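Local coordinates for ketol-acid reductoisomerase (uncultured archaeon GZfos26G2, PDB 4XDY) that catalyses the magnesium-dependent methyl migration and NADH-preferring reduction that turn (S)-2-acetolactate into (R)-2,3-dihydroxy-isovalerate in branched-chain amino acid biosynthesis, at the interface of chains A and B. Coordinates in Å, arbitrary orientation; residue numbers count along the deposited sequence, not the author numbering. Chains: chain A/B, Ketol-acid reductoisomerase.

Contact 1: the interface of chains A and B. Residues chain A 218, 223, 227, 231; chain B 154, 186, 190, 194.
Helix 225-254 of chain A, with the end of helix 205-220 and the loop residue A:Tyr223, packs against helix 188-203 of chain B, where strand 153-157 and the loop at B:Cys186 complete the surface. A:Met227 and B:Glu194 carry most of the burial, hiding 52 and 70 Å². The thioether of A:Met227 crosses the aliphatic stem of the glutamate obliquely, SD 3.7 Å from B:Glu194 CG. Its chain bends only at the last torsion (chi3 -67°), which turns the methyl toward chain B. There CE meets B:Cys186 CB at 3.8 Å and B:Leu154 CD2 at 4.0 Å, the leucine side chain crossing the methionine at about a right angle.

B:Glu194 holds CG between its backbone N and carbonyl carbon (chi1 64°), and the chain then bends at chi2, bringing its carboxylate to that of A:Glu231. B:Glu194 OE2 stands 2.6 Å from A:Glu231 OE1, with the two carboxylate planes turned 63° apart, so one oxygen of each group meets the other rather than the groups stacking. The positions do not show whether a proton lies between the two oxygens, so a hydrogen bond is possible but not demonstrated.

A:Tyr223 turns its CD2-CE2 side to chain B: CE2 is 3.6 Å from the backbone oxygen of B:Gln190, and CD2 is 4.0 Å from B:Glu194 CB. Within chain A, A:Leu218 CD2 sits 3.8 Å above one ring face, displaced toward the rim. The same methyl also approaches B:Glu194 CA.

The patch lies where the C-terminal helices of chain A meet helix 188-203 of chain B and, through B:Leu154 and B:Cys186, the edge of its N-terminal Rossmann region. Helix 188-203 of chain B bears the magnesium ligands B:Asp195 and B:Glu199, while A:Glu231 is a predicted ligand of the second magnesium, which places the contact where one subunit's helix probably contributes to the partner's metal site.

Contact 2: the interface of chains A and B. Residues chain A 210, 213-214, 271; chain B 201-202, 206, 271, 275, 279.
A:Leu210, on helix 205-220, reaches into chain B with both of its methyl groups and hides 41 Å². CG points away from the backbone N (chi1 177°), sending the fork outward from the helix. CD1 lies 3.4 Å from the backbone oxygen of B:Cys201 and 3.7 Å from B:Met279 CE. The other branch faces the backbone at the junction of helices 188-203 and 205-220 of chain B, with A:Leu210 CD2 3.7 Å from B:Val202 O and also close to the carbonyl carbon of B:Gly206. Replacing A:Leu210 by alanine would probably take away the methyl packed on B:Met279 CE and open a gap over the B:Cys201 to B:Gly206 backbone.

B:Met279, on helix 273-287, buries 30 Å². Its chain, fully stretched beyond CG (chi3 180°), carries CE on to A:Leu210 CD1 and crosses the leucine at about a right angle. The sulfur lies against the backbone of the A helix, with SD 3.6 Å from A:Gly214 N. On that glycine, CA is 3.9 Å from B:Val202 CG2, leaving little room for a side chain, which would point at this methyl.

B:Ile271 buries 27 Å² and meets its own copy: B:Ile271 CD1 and A:Ile271 CD1 are 3.6 Å apart. Since the same atom is used by both chains, with nearly equal torsions, this pair lies near the dimer two-fold axis. B:Val275 CG1 flanks the methyl of A:Ile271.

A water also links the chains: the side-chain amide A:Asn213 ND2 donates to water 1 at 2.9 Å (161° at the hydrogen), and that water lies 2.6 Å from the backbone oxygen of B:Ile271.

Contact 1: the interface of chains A and B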
ATOM      1  N   LEU A 218     -10.004  16.919  -2.751  1.00 17.96           N
ATOM      2  CA  LEU A 218      -9.344  17.541  -3.886  1.00 18.13           C
ATOM      3  C   LEU A 218     -10.317  17.915  -5.016  1.00 18.67           C
ATOM      4  O   LEU A 218     -10.271  19.043  -5.518  1.00 18.56           O
ATOM      5  CB  LEU A 218      -8.219  16.657  -4.365  1.00 17.93           C
ATOM      6  CG  LEU A 218      -6.983  16.669  -3.385  1.00 18.70           C
ATOM      7  CD1 LEU A 218      -5.995  15.644  -3.954  1.00 19.47           C
ATOM      8  CD2 LEU A 218      -6.323  18.012  -3.363  1.00 19.34           C
ATOM      9  N   TYR A 223      -9.581  20.496  -8.023  1.00 19.32           N
ATOM     10  CA  TYR A 223      -8.452  19.814  -8.651  1.00 18.76           C
ATOM     11  C   TYR A 223      -8.978  18.698  -9.543  1.00 19.66           C
ATOM     12  O   TYR A 223      -9.989  18.055  -9.191  1.00 19.01           O
ATOM     13  CB  TYR A 223      -7.478  19.235  -7.533  1.00 19.82           C
ATOM     14  CG  TYR A 223      -6.917  20.314  -6.665  1.00 19.69           C
ATOM     15  CD1 TYR A 223      -7.636  20.863  -5.611  1.00 20.97           C
ATOM     16  CD2 TYR A 223      -5.638  20.804  -6.913  1.00 20.57           C
ATOM     17  CE1 TYR A 223      -7.148  21.906  -4.843  1.00 20.71           C
ATOM     18  CE2 TYR A 223      -5.136  21.831  -6.165  1.00 19.59           C
ATOM     19  CZ  TYR A 223      -5.872  22.418  -5.153  1.00 20.85           C
ATOM     20  OH  TYR A 223      -5.397  23.444  -4.414  1.00 22.48           O
ATOM     21  N   MET A 227      -5.622  14.034 -11.258  1.00 17.49           N
ATOM     22  CA  MET A 227      -4.609  14.497 -10.271  1.00 17.10           C
ATOM     23  C   MET A 227      -4.854  13.905  -8.887  1.00 17.68           C
ATOM     24  O   MET A 227      -3.960  13.356  -8.279  1.00 16.64           O
ATOM     25  CB  MET A 227      -4.586  16.003 -10.319  1.00 18.27           C
ATOM     26  CG  MET A 227      -3.458  16.637  -9.504  1.00 20.25           C
ATOM     27  SD  MET A 227      -3.577  18.434  -9.537  1.00 22.27           S
ATOM     28  CE  MET A 227      -3.208  18.722 -11.270  1.00 21.45           C
ATOM     29  N   GLU A 231      -2.377  11.220  -6.865  1.00 14.93           N
ATOM     30  CA  GLU A 231      -1.940  11.628  -5.510  1.00 15.85           C
ATOM     31  C   GLU A 231      -2.461  10.686  -4.441  1.00 16.98           C
ATOM     32  O   GLU A 231      -1.723  10.378  -3.524  1.00 18.85           O
ATOM     33  CB  GLU A 231      -2.410  13.032  -5.190  1.00 16.87           C
ATOM     34  CG  GLU A 231      -1.955  13.576  -3.860  1.00 17.12           C
ATOM     35  CD  GLU A 231      -0.488  13.870  -3.793  1.00 16.35           C
ATOM     36  OE1 GLU A 231       0.130  14.271  -4.789  1.00 17.38           O
ATOM     37  OE2 GLU A 231       0.125  13.673  -2.720  1.00 17.06           O
TER
ATOM     38  N   LEU B 154       3.442  15.651 -12.889  1.00 16.34           N
ATOM     39  CA  LEU B 154       2.780  16.873 -13.133  1.00 16.85           C
ATOM     40  C   LEU B 154       3.833  17.849 -13.699  1.00 20.06           C
ATOM     41  O   LEU B 154       4.976  17.938 -13.226  1.00 18.69           O
ATOM     42  CB  LEU B 154       2.187  17.443 -11.866  1.00 17.08           C
ATOM     43  CG  LEU B 154       0.741  17.141 -11.447  1.00 19.23           C
ATOM     44  CD1 LEU B 154       0.481  15.691 -11.488  1.00 22.30           C
ATOM     45  CD2 LEU B 154       0.443  17.637 -10.036  1.00 20.33           C
ATOM     46  N   CYS B 186      -0.217  21.434 -15.372  1.00 20.59           N
ATOM     47  CA  CYS B 186      -0.879  22.176 -14.317  1.00 19.84           C
ATOM     48  C   CYS B 186      -0.078  23.430 -14.017  1.00 20.42           C
ATOM     49  O   CYS B 186       0.889  23.698 -14.683  1.00 21.44           O
ATOM     50  CB  CYS B 186      -1.073  21.304 -13.054  1.00 22.97           C
ATOM     51  SG  CYS B 186       0.518  20.814 -12.293  1.00 22.49           S
ATOM     52  N   GLN B 190      -1.005  24.761  -8.244  1.00 20.00           N
ATOM     53  CA  GLN B 190      -1.803  23.583  -8.159  1.00 19.53           C
ATOM     54  C   GLN B 190      -1.054  22.395  -7.639  1.00 17.60           C
ATOM     55  O   GLN B 190      -1.581  21.594  -6.851  1.00 19.33           O
ATOM     56  CB  GLN B 190      -2.393  23.193  -9.513  1.00 23.12           C
ATOM     57  CG  GLN B 190      -3.545  23.993  -9.936  1.00 30.84           C
ATOM     58  CD  GLN B 190      -3.985  23.445 -11.302  1.00 42.44           C
ATOM     59  OE1 GLN B 190      -3.278  23.613 -12.298  1.00 32.04           O
ATOM     60  NE2 GLN B 190      -5.088  22.684 -11.312  1.00 42.30           N
ATOM     61  N   GLU B 194      -1.905  20.400  -4.002  1.00 17.90           N
ATOM     62  CA  GLU B 194      -2.347  19.001  -4.001  1.00 16.75           C
ATOM     63  C   GLU B 194      -1.314  18.122  -3.333  1.00 17.02           C
ATOM     64  O   GLU B 194      -1.651  17.166  -2.651  1.00 16.85           O
ATOM     65  CB  GLU B 194      -2.710  18.491  -5.410  1.00 18.10           C
ATOM     66  CG  GLU B 194      -1.615  18.431  -6.404  1.00 16.98           C
ATOM     67  CD  GLU B 194      -0.768  17.166  -6.284  1.00 19.40           C
ATOM     68  OE1 GLU B 194       0.367  17.156  -6.784  1.00 18.12           O
ATOM     69  OE2 GLU B 194      -1.311  16.154  -5.738  1.00 20.49           O
TER

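Contact 2: the interface of chains A and B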
ATOM      1  N   LEU A 210     -10.162   6.387   3.692  1.00 17.07           N
ATOM      2  CA  LEU A 210      -9.105   7.393   3.693  1.00 17.37           C
ATOM      3  C   LEU A 210      -8.817   7.920   2.265  1.00 18.11           C
ATOM      4  O   LEU A 210      -8.846   9.168   2.032  1.00 19.00           O
ATOM      5  CB  LEU A 210      -7.848   6.894   4.344  1.00 17.45           C
ATOM      6  CG  LEU A 210      -6.640   7.826   4.355  1.00 17.67           C
ATOM      7  CD1 LEU A 210      -6.826   8.979   5.284  1.00 20.27           C
ATOM      8  CD2 LEU A 210      -5.404   7.035   4.698  1.00 18.06           C
ATOM      9  N   ASN A 213     -12.076   9.809   0.773  1.00 17.98           N
ATOM     10  CA  ASN A 213     -12.292  11.130   1.322  1.00 17.71           C
ATOM     11  C   ASN A 213     -11.223  12.114   0.870  1.00 18.96           C
ATOM     12  O   ASN A 213     -11.563  13.269   0.477  1.00 17.74           O
ATOM     13  CB  ASN A 213     -12.410  11.118   2.873  1.00 19.05           C
ATOM     14  CG  ASN A 213     -13.780  10.725   3.328  1.00 21.58           C
ATOM     15  OD1 ASN A 213     -14.667  11.551   3.376  1.00 21.42           O
ATOM     16  ND2 ASN A 213     -13.962   9.430   3.688  1.00 22.74           N
ATOM     17  N   GLY A 214      -9.948  11.694   0.827  1.00 18.30           N
ATOM     18  CA  GLY A 214      -8.932  12.577   0.244  1.00 18.28           C
ATOM     19  C   GLY A 214      -9.205  12.981  -1.195  1.00 18.98           C
ATOM     20  O   GLY A 214      -9.075  14.182  -1.578  1.00 17.91           O
ATOM     21  N   ILE A 271      -6.483  12.122  11.387  1.00 18.63           N
ATOM     22  CA  ILE A 271      -6.760  10.816  12.018  1.00 19.10           C
ATOM     23  C   ILE A 271      -6.218  10.941  13.446  1.00 21.78           C
ATOM     24  O   ILE A 271      -5.012  10.730  13.697  1.00 20.74           O
ATOM     25  CB  ILE A 271      -6.041   9.649  11.340  1.00 20.05           C
ATOM     26  CG1 ILE A 271      -6.292   9.563   9.812  1.00 25.27           C
ATOM     27  CG2 ILE A 271      -6.308   8.339  12.083  1.00 21.43           C
ATOM     28  CD1 ILE A 271      -7.707   9.490   9.415  1.00 27.89           C
TER
ATOM     29  N   CYS B 201      -2.329  14.358   4.470  1.00 16.14           N
ATOM     30  CA  CYS B 201      -3.653  13.850   4.814  1.00 16.06           C
ATOM     31  C   CYS B 201      -3.919  12.410   4.428  1.00 16.49           C
ATOM     32  O   CYS B 201      -4.834  11.772   4.948  1.00 18.05           O
ATOM     33  CB  CYS B 201      -4.756  14.742   4.267  1.00 19.12           C
ATOM     34  SG  CYS B 201      -4.709  16.420   4.929  1.00 19.12           S
ATOM     35  N   VAL B 202      -3.176  11.918   3.428  1.00 17.63           N
ATOM     36  CA  VAL B 202      -3.480  10.649   2.813  1.00 15.27           C
ATOM     37  C   VAL B 202      -2.283   9.694   2.830  1.00 14.54           C
ATOM     38  O   VAL B 202      -2.325   8.655   3.490  1.00 15.69           O
ATOM     39  CB  VAL B 202      -4.088  10.799   1.384  1.00 15.82           C
ATOM     40  CG1 VAL B 202      -4.423   9.492   0.789  1.00 17.04           C
ATOM     41  CG2 VAL B 202      -5.328  11.643   1.390  1.00 17.68           C
ATOM     42  N   GLY B 206      -1.914  10.555   6.917  1.00 15.95           N
ATOM     43  CA  GLY B 206      -3.129   9.753   7.006  1.00 17.24           C
ATOM     44  C   GLY B 206      -2.823   8.246   7.172  1.00 16.28           C
ATOM     45  O   GLY B 206      -3.329   7.592   8.137  1.00 17.56           O
ATOM     46  N   ILE B 271     -13.667   6.348   9.607  1.00 20.14           N
ATOM     47  CA  ILE B 271     -13.176   7.492   8.825  1.00 21.08           C
ATOM     48  C   ILE B 271     -14.432   8.098   8.225  1.00 23.35           C
ATOM     49  O   ILE B 271     -14.900   7.666   7.191  1.00 22.64           O
ATOM     50  CB  ILE B 271     -12.251   7.066   7.659  1.00 23.57           C
ATOM     51  CG1 ILE B 271     -11.044   6.231   8.133  1.00 24.87           C
ATOM     52  CG2 ILE B 271     -11.763   8.249   6.800  1.00 22.47           C
ATOM     53  CD1 ILE B 271     -10.221   6.872   9.154  1.00 25.55           C
ATOM     54  N   VAL B 275     -13.454  13.404   9.655  1.00 20.40           N
ATOM     55  CA  VAL B 275     -12.175  13.343   8.932  1.00 20.06           C
ATOM     56  C   VAL B 275     -12.174  14.182   7.674  1.00 18.58           C
ATOM     57  O   VAL B 275     -11.169  14.897   7.387  1.00 18.49           O
ATOM     58  CB  VAL B 275     -11.762  11.874   8.558  1.00 20.53           C
ATOM     59  CG1 VAL B 275     -10.532  11.888   7.711  1.00 20.38           C
ATOM     60  CG2 VAL B 275     -11.594  11.118   9.851  1.00 21.51           C
ATOM     61  N   MET B 279      -9.771  17.281   6.730  1.00 18.97           N
ATOM     62  CA  MET B 279      -9.014  17.326   5.462  1.00 18.68           C
ATOM     63  C   MET B 279      -9.231  18.689   4.787  1.00 19.19           C
ATOM     64  O   MET B 279      -8.271  19.296   4.295  1.00 18.11           O
ATOM     65  CB  MET B 279      -9.449  16.188   4.569  1.00 17.42           C
ATOM     66  CG  MET B 279      -8.807  14.859   4.946  1.00 19.72           C
ATOM     67  SD  MET B 279      -9.409  13.585   3.801  1.00 19.38           S
ATOM     68  CE  MET B 279      -8.545  12.123   4.390  1.00 18.27           C
TER
HETATM   69  O   HOH W   1     -16.247   8.259   5.086  1.00 29.47           O

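The centres of contact 1 and contact 2 lie about 16 Å apart, and no residue position is common to both. They share elements instead: helix 188-203 of chain B runs through both, and helix 205-220 of chain A gives its end to contact 1 and its middle to contact 2. Contact 2 is the one nearer the two-fold axis. Its centre is about 18 Å from B:His112, that of contact 1 about 38 Å from A:His112. Each contact has its twin with the chains exchanged. Joining the subunits along the helix that bears B:Asp195 and B:Glu199 probably couples dimer assembly to the shape of the metal site.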